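D-2-hydroxyacid dehydrogensase protein (Ketogulonicigenium vulgare, PDB 4LSW) probably catalyses the NAD(P)-dependent, stereospecific interconversion of D-2-hydroxyacids and 2-oxoacids. Local coordinates at residues A[3-8]-A[23-28]; A[10-15]-A[48-53]; A[145-150]-A[197-202]; A[174-179]-A[210-215]; A[219-224]-A[249-254]. One frame throughout, in Å; residues are numbered along the deposited sequence.

Contact 1: A[3-8]-A[23-28]; sequences KPEILQ and AFTVHR
Glu5 and His27 join across the outer pair of parallel strands in the sheet of the N-terminal domain, 5-8 and 25-28, which helix 14-23 links in a beta-alpha-beta unit. The axes of the two strands approach to 4.7 Å at 27°. Glu5 can be followed outward. Its CB lies near Thr25 O; CG, anti to the carbonyl carbon (chi1 -55°), meets Thr25 CB at 3.7 Å as the two side chains run side by side; CD grazes Thr25 CG2; and OE1 accepts from His27 NE2 at 2.8 Å. That bond is nearly straight and lies in the imidazole plane, with the carboxylate turned 38° from the ring. It helps set the rotation of the ring and implies a proton on NE2. Beneath, the ladder of backbone bonds runs Thr25 N to Pro4 O, Ile6 N to Thr25 O, His27 N to Ile6 O and Gln8 N to His27 O. On the face carrying Ile6 and Val26, Ile6 CD1 reaches Val26 CG2 at 3.8 Å and Phe24 CD2 at 3.9 Å, and Phe305 of helix 287-306 packs against Ile6 and Phe24. Gln8 turns its amide nitrogen to Gln17, while its OE1 sits 3.4 Å from Val26 CG1.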
# COMPACT_ATOMS: atom_id res chain seq x y z
N LYS A 3 7.16 -19.11 27.69
CA LYS A 3 6.50 -18.09 26.90
C LYS A 3 7.65 -17.34 26.25
O LYS A 3 8.25 -16.46 26.88
CB LYS A 3 5.69 -17.15 27.79
CG LYS A 3 4.51 -17.79 28.50
CD LYS A 3 3.64 -16.74 29.17
CE LYS A 3 3.10 -15.77 28.14
NZ LYS A 3 2.23 -14.73 28.74
N PRO A 4 7.97 -17.69 24.99
CA PRO A 4 9.15 -17.15 24.30
C PRO A 4 9.19 -15.63 24.35
O PRO A 4 8.15 -14.96 24.31
CB PRO A 4 8.97 -17.63 22.86
CG PRO A 4 8.19 -18.90 23.00
CD PRO A 4 7.23 -18.64 24.14
N GLU A 5 10.39 -15.09 24.49
CA GLU A 5 10.51 -13.66 24.68
C GLU A 5 10.72 -12.96 23.35
O GLU A 5 11.59 -13.34 22.55
CB GLU A 5 11.60 -13.33 25.69
CG GLU A 5 11.36 -14.06 27.00
CD GLU A 5 12.08 -13.43 28.17
OE1 GLU A 5 12.17 -12.18 28.22
OE2 GLU A 5 12.53 -14.19 29.04
N ILE A 6 9.87 -11.97 23.11
CA ILE A 6 9.90 -11.23 21.86
C ILE A 6 9.95 -9.72 22.12
O ILE A 6 9.54 -9.24 23.18
CB ILE A 6 8.71 -11.59 20.95
CG1 ILE A 6 7.41 -11.02 21.48
CG2 ILE A 6 8.59 -13.10 20.80
CD1 ILE A 6 6.25 -11.31 20.56
N LEU A 7 10.48 -8.99 21.16
CA LEU A 7 10.59 -7.54 21.26
C LEU A 7 9.65 -6.91 20.24
O LEU A 7 9.77 -7.17 19.03
CB LEU A 7 12.03 -7.10 21.02
CG LEU A 7 12.42 -5.63 21.26
CD1 LEU A 7 12.34 -5.26 22.73
CD2 LEU A 7 13.83 -5.39 20.75
N GLN A 8 8.71 -6.11 20.71
CA GLN A 8 7.71 -5.48 19.84
C GLN A 8 8.06 -4.01 19.65
O GLN A 8 8.21 -3.27 20.63
CB GLN A 8 6.32 -5.64 20.43
CG GLN A 8 5.20 -5.09 19.55
CD GLN A 8 3.83 -5.34 20.14
OE1 GLN A 8 3.60 -6.35 20.81
NE2 GLN A 8 2.91 -4.41 19.91
N ALA A 23 0.56 -15.55 24.61
CA ALA A 23 1.47 -16.61 24.19
C ALA A 23 2.94 -16.31 24.46
O ALA A 23 3.74 -17.22 24.62
CB ALA A 23 1.27 -16.91 22.71
N PHE A 24 3.29 -15.03 24.48
CA PHE A 24 4.70 -14.64 24.55
C PHE A 24 4.97 -13.70 25.70
O PHE A 24 4.05 -13.09 26.23
CB PHE A 24 5.13 -13.97 23.23
CG PHE A 24 4.87 -14.81 22.02
CD1 PHE A 24 5.55 -16.01 21.84
CD2 PHE A 24 3.95 -14.41 21.06
CE1 PHE A 24 5.31 -16.80 20.73
CE2 PHE A 24 3.71 -15.20 19.95
CZ PHE A 24 4.39 -16.39 19.78
N THR A 25 6.25 -13.59 26.08
CA THR A 25 6.69 -12.54 26.99
C THR A 25 7.10 -11.38 26.10
O THR A 25 8.18 -11.39 25.52
CB THR A 25 7.88 -13.00 27.83
OG1 THR A 25 7.51 -14.16 28.59
CG2 THR A 25 8.35 -11.90 28.78
N VAL A 26 6.21 -10.39 25.99
CA VAL A 26 6.39 -9.32 25.01
C VAL A 26 6.95 -8.07 25.67
O VAL A 26 6.32 -7.47 26.55
CB VAL A 26 5.07 -8.97 24.32
CG1 VAL A 26 5.28 -7.84 23.30
CG2 VAL A 26 4.47 -10.20 23.67
N HIS A 27 8.13 -7.67 25.21
CA HIS A 27 8.75 -6.44 25.66
C HIS A 27 8.44 -5.33 24.65
O HIS A 27 8.79 -5.43 23.48
CB HIS A 27 10.26 -6.65 25.81
CG HIS A 27 10.61 -7.77 26.73
ND1 HIS A 27 10.50 -7.67 28.10
CD2 HIS A 27 11.02 -9.04 26.48
CE1 HIS A 27 10.85 -8.82 28.66
NE2 HIS A 27 11.16 -9.67 27.70
N ARG A 28 7.77 -4.29 25.13
CA ARG A 28 7.34 -3.19 24.27
C ARG A 28 8.37 -2.09 24.26
O ARG A 28 8.40 -1.25 25.16
CB ARG A 28 6.00 -2.63 24.76
CG ARG A 28 4.91 -3.68 24.86
CD ARG A 28 3.61 -3.07 25.33
NE ARG A 28 2.58 -4.09 25.48
CZ ARG A 28 1.29 -3.81 25.64
NH1 ARG A 28 0.87 -2.55 25.66
NH2 ARG A 28 0.41 -4.80 25.77

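Contact 2: A[10-15]-A[48-53]; sequences GPYPAW and AIATRG
Tyr12 reaches from the loop ahead of helix 14-23 to the end of strand 48-52, where its OH donates to Thr51 O at 2.8 Å. Its CG is anti to the carbonyl carbon, and the ring lies edge-on to the strand: Thr51 O is in the ring plane, and Ala50 CB also comes to this edge, 3.4 Å from OH. The hydroxyl stands above the carbonyl plane of Thr51. Arg52 runs past Tyr12 in the opposite direction, its CG 3.8 Å from Tyr12 CE1, with guanidinium and ring planes 25° apart. The arginine chain runs extended to CD and bends at chi3 (67°), which places NE, and NH1 makes a weak bond to Pro11 O at 3.0 Å; the N-H to O angle is 125°. A water accepts from Gly10 N at 2.9 Å and donates to Ala50 O at 3.0 Å, a further, water-mediated link. Tyr74 of the next strand meets the Tyr12 ring, and Leu297 of helix 287-306 also touches Tyr12. Thr51 O and Ala50 O thus accept hydrogen bonds from the tyrosine and the water, and between these two segments polar links outnumber the apolar contacts, those of the Tyr12 ring with Ala50 CB and Arg52 CG.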
# COMPACT_ATOMS: atom_id res chain seq x y z
N GLY A 10 6.45 -1.48 17.73
CA GLY A 10 5.36 -0.51 17.66
C GLY A 10 4.04 -1.15 18.04
O GLY A 10 3.91 -2.37 18.04
N PRO A 11 3.04 -0.33 18.37
CA PRO A 11 1.73 -0.86 18.79
C PRO A 11 0.99 -1.63 17.70
O PRO A 11 1.17 -1.37 16.50
CB PRO A 11 0.94 0.41 19.16
CG PRO A 11 1.64 1.53 18.43
CD PRO A 11 3.08 1.14 18.42
N TYR A 12 0.15 -2.58 18.12
CA TYR A 12 -0.77 -3.28 17.23
C TYR A 12 -2.18 -3.13 17.80
O TYR A 12 -2.33 -2.81 18.98
CB TYR A 12 -0.47 -4.77 17.19
CG TYR A 12 0.84 -5.18 16.57
CD1 TYR A 12 1.23 -4.72 15.32
CD2 TYR A 12 1.68 -6.05 17.25
CE1 TYR A 12 2.45 -5.11 14.77
CE2 TYR A 12 2.88 -6.44 16.71
CZ TYR A 12 3.26 -5.98 15.48
OH TYR A 12 4.47 -6.40 14.98
N PRO A 13 -3.21 -3.38 16.98
CA PRO A 13 -4.58 -3.36 17.52
C PRO A 13 -4.74 -4.36 18.64
O PRO A 13 -4.02 -5.36 18.66
CB PRO A 13 -5.42 -3.80 16.32
CG PRO A 13 -4.63 -3.38 15.14
CD PRO A 13 -3.20 -3.58 15.52
N ALA A 14 -5.68 -4.11 19.55
CA ALA A 14 -5.93 -5.00 20.68
C ALA A 14 -6.19 -6.45 20.29
O ALA A 14 -5.82 -7.37 21.03
CB ALA A 14 -7.07 -4.45 21.53
N TRP A 15 -6.81 -6.68 19.14
CA TRP A 15 -7.14 -8.04 18.73
C TRP A 15 -5.90 -8.87 18.36
O TRP A 15 -5.97 -10.11 18.26
CB TRP A 15 -8.23 -8.07 17.64
CG TRP A 15 -7.95 -7.27 16.40
CD1 TRP A 15 -6.85 -7.36 15.59
CD2 TRP A 15 -8.82 -6.30 15.79
NE1 TRP A 15 -6.98 -6.49 14.54
CE2 TRP A 15 -8.17 -5.83 14.64
CE3 TRP A 15 -10.08 -5.79 16.13
CZ2 TRP A 15 -8.74 -4.86 13.81
CZ3 TRP A 15 -10.64 -4.82 15.30
CH2 TRP A 15 -9.97 -4.37 14.16
N ALA A 48 12.65 -13.26 18.96
CA ALA A 48 11.98 -12.72 17.79
C ALA A 48 11.62 -11.25 17.98
O ALA A 48 11.33 -10.82 19.10
CB ALA A 48 10.74 -13.52 17.43
N ILE A 49 11.64 -10.50 16.88
CA ILE A 49 11.16 -9.13 16.87
C ILE A 49 9.85 -9.11 16.11
O ILE A 49 9.71 -9.77 15.07
CB ILE A 49 12.18 -8.18 16.22
CG1 ILE A 49 13.39 -8.00 17.14
CG2 ILE A 49 11.54 -6.82 15.95
CD1 ILE A 49 14.54 -7.28 16.48
N ALA A 50 8.87 -8.38 16.65
CA ALA A 50 7.62 -8.13 15.95
C ALA A 50 7.62 -6.66 15.59
O ALA A 50 7.71 -5.79 16.46
CB ALA A 50 6.43 -8.46 16.85
N THR A 51 7.54 -6.37 14.30
CA THR A 51 7.68 -5.00 13.86
C THR A 51 6.61 -4.67 12.83
O THR A 51 5.64 -5.43 12.63
CB THR A 51 9.11 -4.72 13.33
OG1 THR A 51 9.29 -3.31 13.12
CG2 THR A 51 9.39 -5.49 12.04
N ARG A 52 6.79 -3.52 12.18
CA ARG A 52 5.91 -3.06 11.13
C ARG A 52 6.77 -2.62 9.95
O ARG A 52 7.96 -2.33 10.13
CB ARG A 52 5.03 -1.91 11.64
CG ARG A 52 4.00 -2.37 12.67
CD ARG A 52 3.40 -1.21 13.46
NE ARG A 52 2.58 -0.33 12.63
CZ ARG A 52 1.26 -0.23 12.71
NH1 ARG A 52 0.57 -0.95 13.59
NH2 ARG A 52 0.61 0.61 11.90
N GLY A 53 6.18 -2.60 8.76
CA GLY A 53 6.90 -2.21 7.56
C GLY A 53 7.66 -0.91 7.74
O GLY A 53 8.82 -0.81 7.37
O HOH W 1 5.60 -3.65 15.95

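Contact 3: A[145-150]-A[197-202]; sequences GRRAGV and DVDFLF
Arg147 grips Asp199 side-on with two nitrogens, NE to OD2 at 3.0 Å and NH2 to OD1 at 2.8 Å. Both bonds are almost straight and both oxygens lie in the guanidinium plane, yet the carboxylate is met from above its own plane, the two groups being 45° apart. The backbone N of Arg147 adds a third bond, to OD2 at 3.0 Å on its anti lone pair, so this oxygen takes two protein donors. In return Arg147 O accepts from Asp199 N at 2.8 Å and Phe200 N at 3.2 Å. Arg147 folds back at chi3 (-57°), which turns NE toward the carboxylate, and one guanidinium face lies over the Asp197-Val198 backbone.

Further out, Arg146 NH2 adds a longer salt bridge to Asp199 OD1 at 3.5 Å, while its NH1 bonds Arg142 O. A water donates to Asp199 OD2 and accepts weakly from Arg146 NE. The doubly bridged aspartate is thus probably stabilised as an anion.

Beyond this network Gly149 N bonds to Phe200 O and Phe202 N to Gly149 O, both at 2.9 Å. Val198 CG1 lies 3.5 Å from Gly149 N, a close fit over the glycine backbone. On the opposite face from Leu201, Phe200 and Phe202 pack against Met112 of helix 101-116, and Phe202 also meets helix 155-165. Strands 147-151 and 200-203 are the neighbouring central strands of a parallel, Rossmann-type sheet, the fold expected of this family's NAD-binding domain.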
# COMPACT_ATOMS: atom_id res chain seq x y z
N GLY A 145 -17.24 0.96 -20.17
CA GLY A 145 -16.96 0.87 -21.59
C GLY A 145 -15.79 1.72 -22.08
O GLY A 145 -15.42 1.65 -23.25
N ARG A 146 -15.22 2.53 -21.19
CA ARG A 146 -14.14 3.43 -21.57
C ARG A 146 -12.78 2.74 -21.38
O ARG A 146 -12.73 1.54 -21.13
CB ARG A 146 -14.26 4.75 -20.80
CG ARG A 146 -15.58 5.49 -21.13
CD ARG A 146 -15.68 6.84 -20.45
NE ARG A 146 -14.67 7.79 -20.94
CZ ARG A 146 -14.31 8.89 -20.29
NH1 ARG A 146 -14.86 9.20 -19.13
NH2 ARG A 146 -13.39 9.69 -20.81
N ARG A 147 -11.69 3.49 -21.55
CA ARG A 147 -10.37 2.88 -21.61
C ARG A 147 -9.62 3.05 -20.30
O ARG A 147 -9.53 4.15 -19.77
CB ARG A 147 -9.57 3.51 -22.76
CG ARG A 147 -10.26 3.39 -24.13
CD ARG A 147 -9.62 4.34 -25.13
NE ARG A 147 -9.66 5.72 -24.66
CZ ARG A 147 -9.03 6.73 -25.24
NH1 ARG A 147 -8.30 6.54 -26.32
NH2 ARG A 147 -9.14 7.96 -24.72
N ALA A 148 -9.07 1.95 -19.78
CA ALA A 148 -8.34 1.97 -18.52
C ALA A 148 -6.99 1.30 -18.68
O ALA A 148 -6.89 0.26 -19.33
CB ALA A 148 -9.16 1.30 -17.41
N GLY A 149 -5.98 1.90 -18.07
CA GLY A 149 -4.64 1.32 -18.07
C GLY A 149 -4.24 0.99 -16.65
O GLY A 149 -4.56 1.73 -15.72
N VAL A 150 -3.54 -0.12 -16.49
CA VAL A 150 -3.04 -0.53 -15.19
C VAL A 150 -1.51 -0.59 -15.25
O VAL A 150 -0.93 -1.39 -16.00
CB VAL A 150 -3.64 -1.88 -14.77
CG1 VAL A 150 -3.16 -2.30 -13.39
CG2 VAL A 150 -5.17 -1.80 -14.79
N ASP A 197 -3.26 6.22 -24.43
CA ASP A 197 -4.44 5.59 -24.99
C ASP A 197 -5.53 5.26 -23.98
O ASP A 197 -6.44 4.49 -24.29
CB ASP A 197 -4.05 4.30 -25.73
CG ASP A 197 -3.16 4.55 -26.92
OD1 ASP A 197 -3.25 5.66 -27.49
OD2 ASP A 197 -2.37 3.65 -27.28
N VAL A 198 -5.46 5.81 -22.77
CA VAL A 198 -6.49 5.51 -21.76
C VAL A 198 -7.12 6.74 -21.13
O VAL A 198 -6.55 7.83 -21.17
CB VAL A 198 -5.98 4.56 -20.64
CG1 VAL A 198 -5.42 3.30 -21.23
CG2 VAL A 198 -4.93 5.27 -19.77
N ASP A 199 -8.30 6.54 -20.54
CA ASP A 199 -9.03 7.59 -19.87
C ASP A 199 -8.79 7.58 -18.36
O ASP A 199 -8.97 8.60 -17.69
CB ASP A 199 -10.53 7.43 -20.16
CG ASP A 199 -10.82 7.39 -21.65
OD1 ASP A 199 -10.53 8.41 -22.31
OD2 ASP A 199 -11.29 6.35 -22.18
N PHE A 200 -8.39 6.43 -17.83
CA PHE A 200 -8.16 6.23 -16.41
C PHE A 200 -6.89 5.42 -16.29
O PHE A 200 -6.75 4.41 -16.96
CB PHE A 200 -9.30 5.42 -15.78
CG PHE A 200 -10.67 6.01 -15.99
CD1 PHE A 200 -11.17 6.95 -15.10
CD2 PHE A 200 -11.46 5.61 -17.06
CE1 PHE A 200 -12.45 7.49 -15.28
CE2 PHE A 200 -12.73 6.15 -17.25
CZ PHE A 200 -13.23 7.08 -16.36
N LEU A 201 -5.94 5.88 -15.47
CA LEU A 201 -4.68 5.14 -15.27
C LEU A 201 -4.51 4.81 -13.80
O LEU A 201 -4.47 5.71 -12.95
CB LEU A 201 -3.49 5.98 -15.73
CG LEU A 201 -2.10 5.36 -15.55
CD1 LEU A 201 -1.96 4.11 -16.41
CD2 LEU A 201 -1.01 6.37 -15.89
N PHE A 202 -4.42 3.52 -13.49
CA PHE A 202 -4.22 3.07 -12.12
C PHE A 202 -2.74 2.81 -11.89
O PHE A 202 -2.12 2.09 -12.67
CB PHE A 202 -5.00 1.78 -11.87
CG PHE A 202 -6.49 1.97 -11.83
CD1 PHE A 202 -7.23 2.02 -13.01
CD2 PHE A 202 -7.14 2.11 -10.62
CE1 PHE A 202 -8.61 2.20 -12.98
CE2 PHE A 202 -8.52 2.29 -10.59
CZ PHE A 202 -9.24 2.33 -11.76
O HOH W 2 -13.41 7.14 -23.94

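Contact 4: A[174-179]-A[210-215]; sequences SDIAPK and ATRHIV
Two loops at the C-terminal ends of parallel strands in the Rossmann-type domain meet here: segment 174-179 starts at the last residue of strand 170-174 and runs on into a loop, while segment 210-215 carries a short 3-10 turn before helix 217-223. This is the C-terminal end of the sheet, where dinucleotides are generally bound in this fold. His213 leads the contact. Its NE2 lies 3.0 Å from Ser174 OG, which comes to the ring edge near its plane, and its CE1 is 3.2 Å from Asp175 O; NE2 also makes a weak hydrogen bond to Glu189 O. Ser174 OG is anti to its backbone N (chi1 -174°), which carries it toward the imidazole; its hydroxyl is hydrogen-bonded to Val188 O. Arg212 CG sits 3.8 Å above the centre of the His213 ring, so the preceding residue covers one face. Asp175 points the other way: OD1 accepts from Ile176 N at 2.7 Å through its anti lone pair, and OD2 from Leu153 N in the segment of the glycine-rich pattern. Near solvent, a water in the guanidinium plane accepts from Arg212 NH2 at 2.9 Å and lies 2.7 Å from Asp175 O. Ile176 and Arg212 cross at about a right angle, with Ile176 CD1 3.3 Å from Arg212 NH2.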
# COMPACT_ATOMS: atom_id res chain seq x y z
N SER A 174 0.90 -2.07 -18.32
CA SER A 174 2.34 -2.07 -18.54
C SER A 174 3.04 -2.70 -17.34
O SER A 174 2.59 -2.55 -16.22
CB SER A 174 2.85 -0.66 -18.76
OG SER A 174 4.23 -0.66 -19.11
N ASP A 175 4.11 -3.43 -17.61
CA ASP A 175 4.92 -4.05 -16.57
C ASP A 175 6.25 -4.39 -17.23
O ASP A 175 6.47 -4.03 -18.38
CB ASP A 175 4.23 -5.30 -16.00
CG ASP A 175 4.59 -5.57 -14.55
OD1 ASP A 175 5.78 -5.47 -14.18
OD2 ASP A 175 3.66 -5.87 -13.76
N ILE A 176 7.13 -5.05 -16.48
CA ILE A 176 8.45 -5.43 -16.98
C ILE A 176 8.36 -6.47 -18.11
O ILE A 176 9.24 -6.56 -18.97
CB ILE A 176 9.36 -5.96 -15.84
CG1 ILE A 176 10.83 -5.95 -16.27
CG2 ILE A 176 8.92 -7.35 -15.39
CD1 ILE A 176 11.32 -4.57 -16.66
N ALA A 177 7.29 -7.26 -18.09
CA ALA A 177 7.04 -8.25 -19.13
C ALA A 177 5.55 -8.57 -19.16
O ALA A 177 4.85 -8.31 -18.18
CB ALA A 177 7.84 -9.53 -18.86
N PRO A 178 5.06 -9.13 -20.28
CA PRO A 178 3.66 -9.56 -20.31
C PRO A 178 3.42 -10.65 -19.28
O PRO A 178 4.33 -11.42 -18.94
CB PRO A 178 3.49 -10.15 -21.72
CG PRO A 178 4.64 -9.60 -22.53
CD PRO A 178 5.76 -9.38 -21.56
N LYS A 179 2.19 -10.70 -18.78
CA LYS A 179 1.82 -11.67 -17.76
C LYS A 179 0.96 -12.78 -18.35
O LYS A 179 0.06 -12.52 -19.15
CB LYS A 179 1.07 -10.95 -16.64
CG LYS A 179 1.87 -9.86 -15.96
CD LYS A 179 3.09 -10.43 -15.23
CE LYS A 179 3.90 -9.34 -14.54
NZ LYS A 179 5.13 -9.90 -13.84
N ALA A 210 10.87 0.83 -12.65
CA ALA A 210 11.94 1.00 -13.63
C ALA A 210 11.68 2.31 -14.36
O ALA A 210 10.57 2.83 -14.32
CB ALA A 210 11.97 -0.17 -14.61
N THR A 211 12.70 2.86 -15.02
CA THR A 211 12.60 4.21 -15.59
C THR A 211 11.37 4.42 -16.48
O THR A 211 10.67 5.43 -16.34
CB THR A 211 13.89 4.61 -16.35
OG1 THR A 211 15.01 4.46 -15.47
CG2 THR A 211 13.81 6.05 -16.80
N ARG A 212 11.07 3.47 -17.35
CA ARG A 212 9.97 3.63 -18.30
C ARG A 212 8.60 3.46 -17.63
O ARG A 212 7.57 3.63 -18.28
CB ARG A 212 10.10 2.68 -19.49
CG ARG A 212 9.91 1.21 -19.14
CD ARG A 212 10.00 0.35 -20.40
NE ARG A 212 10.05 -1.08 -20.10
CZ ARG A 212 11.16 -1.74 -19.79
NH1 ARG A 212 12.33 -1.10 -19.72
NH2 ARG A 212 11.11 -3.04 -19.53
N HIS A 213 8.60 3.13 -16.35
CA HIS A 213 7.34 2.93 -15.63
C HIS A 213 7.12 3.99 -14.54
O HIS A 213 6.10 3.99 -13.85
CB HIS A 213 7.29 1.52 -15.04
CG HIS A 213 7.29 0.43 -16.07
ND1 HIS A 213 8.11 -0.67 -16.01
CD2 HIS A 213 6.56 0.30 -17.21
CE1 HIS A 213 7.89 -1.44 -17.06
NE2 HIS A 213 6.96 -0.87 -17.80
N ILE A 214 8.08 4.89 -14.39
CA ILE A 214 7.94 5.99 -13.46
C ILE A 214 6.92 7.02 -13.98
O ILE A 214 6.90 7.35 -15.17
CB ILE A 214 9.31 6.67 -13.24
CG1 ILE A 214 10.29 5.69 -12.61
CG2 ILE A 214 9.16 7.95 -12.42
CD1 ILE A 214 11.75 6.17 -12.63
N VAL A 215 6.06 7.52 -13.08
CA VAL A 215 5.03 8.48 -13.47
C VAL A 215 5.53 9.91 -13.29
O VAL A 215 5.41 10.49 -12.21
CB VAL A 215 3.72 8.28 -12.67
CG1 VAL A 215 2.64 9.24 -13.17
CG2 VAL A 215 3.26 6.84 -12.80
O HOH W 3 8.35 -3.53 -20.32

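Contact 5: A[219-224]-A[249-254]; sequences VIEALG and DGRLGS
Leu252 fits against the last turn of helix 217-223 and makes the tight half of this contact. Its CG is anti to the backbone N (chi1 178°), and from there CD1 comes to 3.6 Å from Leu223 CG, while Leu252 CB meets Ile220 CG2 at 3.9 Å with the two side chains crossing at about a right angle. Gly224, which leaves the helix with positive phi, turns its carbonyl to the other segment: Gly224 O accepts from Gly253 N at 3.1 Å and receives a CA-H contact from Leu252. All four of Ile220, Leu223, Gly224 and Leu252 are buried.

The polar side is looser. Arg251 NH2 meets Glu221 OE2 at 2.8 Å in a salt bridge whose hydrogen bond is weak, with an N-H to O angle of 128° and the carboxylate and guanidinium planes 75° apart. NE and NH1 of Arg251 both donate to Asp249 OD2, at 3.0 Å for NE, and that oxygen lies in the guanidinium plane. Glu221 has a second cationic partner, Arg217. A water that donates to Glu221 O and Arg251 O, the latter at 2.7 Å, bridges the backbones.

In the fold, the contact ties the C-terminal end of helix 217-223 to the turn between helix 240-249 and strand 254-257; Leu223 and Leu252 both lean on Leu229 of strand 228-231, and Ile220 on Ala246 of helix 240-249.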
# COMPACT_ATOMS: atom_id res chain seq x y z
N VAL A 219 4.41 11.02 -18.64
CA VAL A 219 3.29 10.08 -18.44
C VAL A 219 2.02 10.86 -18.12
O VAL A 219 0.96 10.59 -18.68
CB VAL A 219 3.59 9.09 -17.32
CG1 VAL A 219 2.35 8.23 -17.02
CG2 VAL A 219 4.76 8.21 -17.72
N ILE A 220 2.15 11.83 -17.23
CA ILE A 220 1.02 12.64 -16.80
C ILE A 220 0.42 13.41 -17.98
O ILE A 220 -0.80 13.48 -18.14
CB ILE A 220 1.42 13.58 -15.65
CG1 ILE A 220 1.77 12.74 -14.41
CG2 ILE A 220 0.31 14.57 -15.37
CD1 ILE A 220 2.51 13.52 -13.33
N GLU A 221 1.28 13.96 -18.82
CA GLU A 221 0.81 14.72 -19.98
C GLU A 221 0.13 13.83 -21.00
O GLU A 221 -0.86 14.22 -21.63
CB GLU A 221 1.96 15.51 -20.61
CG GLU A 221 2.38 16.68 -19.75
CD GLU A 221 3.26 17.67 -20.47
OE1 GLU A 221 3.83 17.34 -21.53
OE2 GLU A 221 3.38 18.79 -19.94
N ALA A 222 0.66 12.63 -21.17
CA ALA A 222 0.05 11.66 -22.06
C ALA A 222 -1.32 11.19 -21.56
O ALA A 222 -2.21 10.90 -22.36
CB ALA A 222 0.99 10.47 -22.30
N LEU A 223 -1.48 11.11 -20.24
CA LEU A 223 -2.76 10.76 -19.65
C LEU A 223 -3.80 11.81 -20.03
O LEU A 223 -4.92 11.48 -20.40
CB LEU A 223 -2.63 10.61 -18.13
CG LEU A 223 -3.85 10.14 -17.35
CD1 LEU A 223 -4.47 8.93 -18.05
CD2 LEU A 223 -3.42 9.81 -15.93
N GLY A 224 -3.42 13.09 -19.97
CA GLY A 224 -4.14 14.10 -20.71
C GLY A 224 -5.23 14.86 -19.97
O GLY A 224 -5.57 14.55 -18.83
N ASP A 249 -2.72 23.23 -14.24
CA ASP A 249 -2.71 23.72 -15.62
C ASP A 249 -3.83 23.18 -16.49
O ASP A 249 -4.10 23.70 -17.57
CB ASP A 249 -1.41 23.31 -16.33
CG ASP A 249 -0.21 24.10 -15.90
OD1 ASP A 249 -0.37 25.11 -15.18
OD2 ASP A 249 0.90 23.70 -16.30
N GLY A 250 -4.46 22.10 -16.04
CA GLY A 250 -5.43 21.41 -16.86
C GLY A 250 -4.82 20.40 -17.82
O GLY A 250 -5.52 19.82 -18.64
N ARG A 251 -3.50 20.19 -17.72
CA ARG A 251 -2.84 19.17 -18.53
C ARG A 251 -3.22 17.75 -18.11
O ARG A 251 -3.14 16.81 -18.92
CB ARG A 251 -1.31 19.36 -18.51
CG ARG A 251 -0.81 20.53 -19.34
CD ARG A 251 0.71 20.68 -19.29
NE ARG A 251 1.15 21.21 -17.99
CZ ARG A 251 1.95 20.58 -17.14
NH1 ARG A 251 2.25 21.16 -15.98
NH2 ARG A 251 2.45 19.39 -17.42
N LEU A 252 -3.62 17.59 -16.85
CA LEU A 252 -4.22 16.34 -16.37
C LEU A 252 -5.60 16.68 -15.87
O LEU A 252 -5.77 17.67 -15.16
CB LEU A 252 -3.41 15.74 -15.22
CG LEU A 252 -4.03 14.45 -14.65
CD1 LEU A 252 -4.14 13.37 -15.72
CD2 LEU A 252 -3.23 13.97 -13.47
N GLY A 253 -6.57 15.85 -16.22
CA GLY A 253 -7.96 16.11 -15.86
C GLY A 253 -8.26 16.02 -14.37
O GLY A 253 -8.91 16.91 -13.82
N SER A 254 -7.82 14.94 -13.73
CA SER A 254 -8.13 14.72 -12.32
C SER A 254 -7.25 13.64 -11.73
O SER A 254 -6.57 12.90 -12.46
CB SER A 254 -9.61 14.36 -12.13
OG SER A 254 -9.91 13.13 -12.78
O HOH W 4 -1.74 16.89 -21.27

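How the contacts relate
The contacts fall into two groups on opposite sides of the chain's centre. Contacts 1 and 2, centres 11 Å apart, share the N-terminal sheet: strand 5-8 lies between 25-28 and 48-52, and backbone hydrogen bonds join Leu7 to Ala48 and Ala50. Their segments interleave, and both close before contact 3 opens. Contacts 3, 4 and 5 lie in the NAD-binding domain, centres 13 to 19 Å apart; 3 and 4 interleave, with a probable Val150 O to Ser174 N bond, and 5 comes last, Leu223 packing on Leu201. Centres of 1 and 3 lie about 48 Å apart. This two-lobed layout is consistent with D-2-hydroxyacid dehydrogenases, whose active site lies between the domains.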